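Local coordinates for protein ORF112 (Cyprinid herpesvirus 3, PDB 4WCG) that binds left-handed Z-DNA through its C-terminal Zalpha domain, the winged helix-turn-helix piece seen here, and may also bind RNA, at the interface of chains A and B. Sequence-based numbering; all coordinates share one arbitrary frame. Chains: chain A/B, ORF112.

Contacts 1 and 2 are neighbouring patches of one two-fold symmetric interface between the Zalpha domains of chains A and B, the centres of their C-alpha atoms about 5 Å apart. Both are built on the last turns of helix 69-81, the recognition helix of the Zalpha fold, and they share A:Ser80 and B:Glu81. Contact 1 is a side-chain patch between two such helices; contact 2 repeats its tyrosine-glutamate pair with the chains exchanged and adds strand 86-87 of chain B. The helix ends meet as a pair, which may reflect crystal packing; the structure alone does not show that it persists in solution.

Contact 1: the interface of chains A and B. Residues chain A 77, 80; chain B 78, 81.
The ring of A:Tyr77 presents one edge to the carboxylate of B:Glu81, and this pair supplies most of the buried surface of the patch. A:Tyr77 is the conserved recognition-helix tyrosine that in Zalpha domains packs on a syn guanine of Z-DNA; here its ring also touches the partner chain. The touching edge is CD2 and CE2: CE2 lies 3.5 Å from OE2 of B:Glu81, and CD2 is 3.6 Å from the same oxygen. The carboxylate carbon sits in the plane of the ring, while the two flat groups stand almost upright to each other, 83° apart. An acid suits this place because the C-H edge of an aromatic ring is slightly positive, so the contact is probably favourable electrostatically as well as by van der Waals packing. With CG beside the backbone N, chi1 -64°, and the chain extended beyond it, B:Glu81 brings its acid to the tyrosine edge.

B:Arg78, one turn earlier in helix 69-81, holds that acid. Its NH1 forms a salt bridge and hydrogen bond of 2.6 Å with OE2 of B:Glu81, nearly straight at 159° about the hydrogen and close to the guanidinium plane. The oxygen uses its syn lone pair, and the arginine would be expected to stabilise the carboxylate charge and limit its rotation against the ring.

A:Ser80 packs against the backbone of the same glutamate, its OG 3.5 Å from CA of B:Glu81. A small side chain such as serine probably allows the close approach of the helix ends here, and it can return its hydroxyl to its own helix: OG donates a 2.7 Å hydrogen bond to the backbone O of A:Tyr77.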
loop_
_atom_site.group_PDB
_atom_site.type_symbol
_atom_site.label_atom_id
_atom_site.label_comp_id
_atom_site.label_asym_id
_atom_site.label_seq_id
_atom_site.Cartn_x
_atom_site.Cartn_y
_atom_site.Cartn_z
ATOM N N TYR A 77 1.923 -0.371 6.496
ATOM C CA TYR A 77 0.872 -0.064 5.542
ATOM C C TYR A 77 1.157 1.229 4.775
ATOM O O TYR A 77 0.889 1.305 3.583
ATOM C CB TYR A 77 -0.489 -0.001 6.242
ATOM C CG TYR A 77 -1.102 -1.376 6.458
ATOM C CD1 TYR A 77 -0.794 -2.134 7.587
ATOM C CD2 TYR A 77 -1.950 -1.922 5.512
ATOM C CE1 TYR A 77 -1.353 -3.385 7.774
ATOM C CE2 TYR A 77 -2.509 -3.169 5.680
ATOM C CZ TYR A 77 -2.205 -3.902 6.816
ATOM O OH TYR A 77 -2.777 -5.144 6.963
ATOM N N SER A 80 3.652 0.432 2.152
ATOM C CA SER A 80 3.132 -0.408 1.087
ATOM C C SER A 80 2.480 0.453 -0.005
ATOM O O SER A 80 2.398 0.039 -1.156
ATOM C CB SER A 80 2.130 -1.433 1.633
ATOM O OG SER A 80 0.868 -0.849 1.922
ATOM N N ARG B 78 -6.292 -0.245 -0.753
ATOM C CA ARG B 78 -6.225 -1.676 -0.476
ATOM C C ARG B 78 -5.407 -2.398 -1.556
ATOM O O ARG B 78 -4.595 -3.265 -1.234
ATOM C CB ARG B 78 -7.625 -2.275 -0.352
ATOM C CG ARG B 78 -8.348 -1.885 0.942
ATOM C CD ARG B 78 -7.512 -2.150 2.212
ATOM N NE ARG B 78 -8.256 -1.800 3.422
ATOM C CZ ARG B 78 -7.782 -1.798 4.670
ATOM N NH1 ARG B 78 -6.519 -2.126 4.943
ATOM N NH2 ARG B 78 -8.593 -1.460 5.665
ATOM N N GLU B 81 -1.608 -2.344 -1.047
ATOM C CA GLU B 81 -1.018 -3.170 0.022
ATOM C C GLU B 81 -0.232 -4.324 -0.544
ATOM O O GLU B 81 0.851 -4.645 -0.044
ATOM C CB GLU B 81 -2.093 -3.721 0.947
ATOM C CG GLU B 81 -2.820 -2.639 1.672
ATOM C CD GLU B 81 -3.975 -3.126 2.510
ATOM O OE1 GLU B 81 -4.227 -4.351 2.600
ATOM O OE2 GLU B 81 -4.640 -2.247 3.087
#

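Contact 2: the interface of chains A and B. Residues chain A 80-81, 83; chain B 77, 80-81, 86-87.
The carboxylate of A:Glu81 meets two groups of chain B, the ring edge of B:Tyr77 and the chain of B:Lys87. Against the tyrosine it crosses edge-on: the carboxylate carbon lies in the ring plane, CD 3.5 Å from CE2 of B:Tyr77, while the planes of the two groups are 84° apart. OE2 approaches the same CE2 to 3.4 Å, so an acid again meets the slightly positive C-H rim of an aromatic ring.

B:Lys87 runs alongside the glutamate and points the same way. Its aliphatic part does the touching, with CE 3.6 Å from OE1 of A:Glu81. A bend at chi3 (79°) and another at chi4 leave CE against the acid while NZ stays 4.7 Å from OE1 of A:Glu81, too far for a salt bridge, though the opposite charges probably attract. The backbone gives the firmer link. N of B:Lys87, in strand 86-87, donates a nearly straight hydrogen bond of 2.8 Å to O of A:Glu81, with 164° at the hydrogen. Strand and helix end are thereby joined between chains, using a carbonyl at the helix's last residue, where the helical bonding pattern runs out.

Just past this helix end, A:Gly83 has a positive phi, a conformation that glycine adopts easily as the chain leaves the helix.

B:Ser80 packs its CB and OG against CA of A:Glu81, and its hydroxyl hydrogen-bonds back to the carbonyl of B:Tyr77, much as the other copy does. Near the two-fold axis the carbonyl oxygens O of A:Ser80 and O of B:Ser80 come within 3.0 Å. Both can only accept, so their direct approach is probably unfavourable, and two bridging waters would be expected to ease it. The water oxygens are 3.0 Å apart, and each lies at a long 3.2 Å or slightly more from O of A:Ser80 and O of B:Ser80.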
loop_
_atom_site.group_PDB
_atom_site.type_symbol
_atom_site.label_atom_id
_atom_site.label_comp_id
_atom_site.label_asym_id
_atom_site.label_seq_id
_atom_site.Cartn_x
_atom_site.Cartn_y
_atom_site.Cartn_z
ATOM N N SER A 80 3.652 0.432 2.152
ATOM C CA SER A 80 3.132 -0.408 1.087
ATOM C C SER A 80 2.480 0.453 -0.005
ATOM O O SER A 80 2.398 0.039 -1.156
ATOM C CB SER A 80 2.130 -1.433 1.633
ATOM O OG SER A 80 0.868 -0.849 1.922
ATOM N N GLU A 81 2.016 1.655 0.338
ATOM C CA GLU A 81 1.369 2.520 -0.643
ATOM C C GLU A 81 2.283 2.840 -1.811
ATOM O O GLU A 81 1.844 2.818 -2.951
ATOM C CB GLU A 81 0.889 3.829 -0.003
ATOM C CG GLU A 81 -0.171 3.598 1.047
ATOM C CD GLU A 81 -0.474 4.817 1.881
ATOM O OE1 GLU A 81 0.034 5.919 1.581
ATOM O OE2 GLU A 81 -1.245 4.653 2.846
ATOM N N GLY A 83 5.129 1.165 -2.437
ATOM C CA GLY A 83 5.847 -0.028 -2.859
ATOM C C GLY A 83 7.171 -0.314 -2.180
ATOM O O GLY A 83 7.973 -1.105 -2.687
ATOM N N TYR B 77 -6.116 2.206 -2.161
ATOM C CA TYR B 77 -5.234 1.946 -1.031
ATOM C C TYR B 77 -5.169 0.459 -0.695
ATOM O O TYR B 77 -4.097 -0.054 -0.374
ATOM C CB TYR B 77 -5.667 2.784 0.170
ATOM C CG TYR B 77 -5.173 4.224 0.082
ATOM C CD1 TYR B 77 -5.929 5.217 -0.549
ATOM C CD2 TYR B 77 -3.949 4.597 0.655
ATOM C CE1 TYR B 77 -5.469 6.522 -0.631
ATOM C CE2 TYR B 77 -3.494 5.892 0.573
ATOM C CZ TYR B 77 -4.249 6.852 -0.073
ATOM O OH TYR B 77 -3.759 8.137 -0.105
ATOM N N SER B 80 -2.986 -1.245 -3.157
ATOM C CA SER B 80 -1.569 -0.894 -3.006
ATOM C C SER B 80 -0.857 -1.780 -1.988
ATOM O O SER B 80 0.357 -1.950 -2.061
ATOM C CB SER B 80 -1.391 0.578 -2.602
ATOM O OG SER B 80 -1.723 0.797 -1.249
ATOM N N GLU B 81 -1.608 -2.344 -1.047
ATOM C CA GLU B 81 -1.018 -3.170 0.022
ATOM C C GLU B 81 -0.232 -4.324 -0.544
ATOM O O GLU B 81 0.851 -4.645 -0.044
ATOM C CB GLU B 81 -2.093 -3.721 0.947
ATOM C CG GLU B 81 -2.820 -2.639 1.672
ATOM C CD GLU B 81 -3.975 -3.126 2.510
ATOM O OE1 GLU B 81 -4.227 -4.351 2.600
ATOM O OE2 GLU B 81 -4.640 -2.247 3.087
ATOM N N ARG B 86 0.412 1.487 -7.262
ATOM C CA ARG B 86 1.448 2.147 -6.481
ATOM C C ARG B 86 1.153 3.628 -6.472
ATOM O O ARG B 86 0.691 4.176 -7.479
ATOM C CB ARG B 86 2.846 1.873 -7.073
ATOM C CG ARG B 86 4.015 2.310 -6.193
ATOM C CD ARG B 86 5.336 2.079 -6.915
ATOM N NE ARG B 86 5.441 0.722 -7.447
ATOM C CZ ARG B 86 6.316 0.348 -8.375
ATOM N NH1 ARG B 86 7.159 1.236 -8.887
ATOM N NH2 ARG B 86 6.344 -0.910 -8.800
ATOM N N LYS B 87 1.399 4.264 -5.336
ATOM C CA LYS B 87 1.212 5.694 -5.191
ATOM C C LYS B 87 2.545 6.418 -5.263
ATOM O O LYS B 87 3.581 5.893 -4.828
ATOM C CB LYS B 87 0.538 6.003 -3.854
ATOM C CG LYS B 87 -0.044 7.386 -3.746
ATOM C CD LYS B 87 -0.609 7.625 -2.334
ATOM C CE LYS B 87 0.491 7.938 -1.335
ATOM N NZ LYS B 87 1.051 9.302 -1.563
HETATM O O HOH W 1 3.502 -2.759 -2.273
HETATM O O HOH W 2 2.385 -0.810 -4.283
#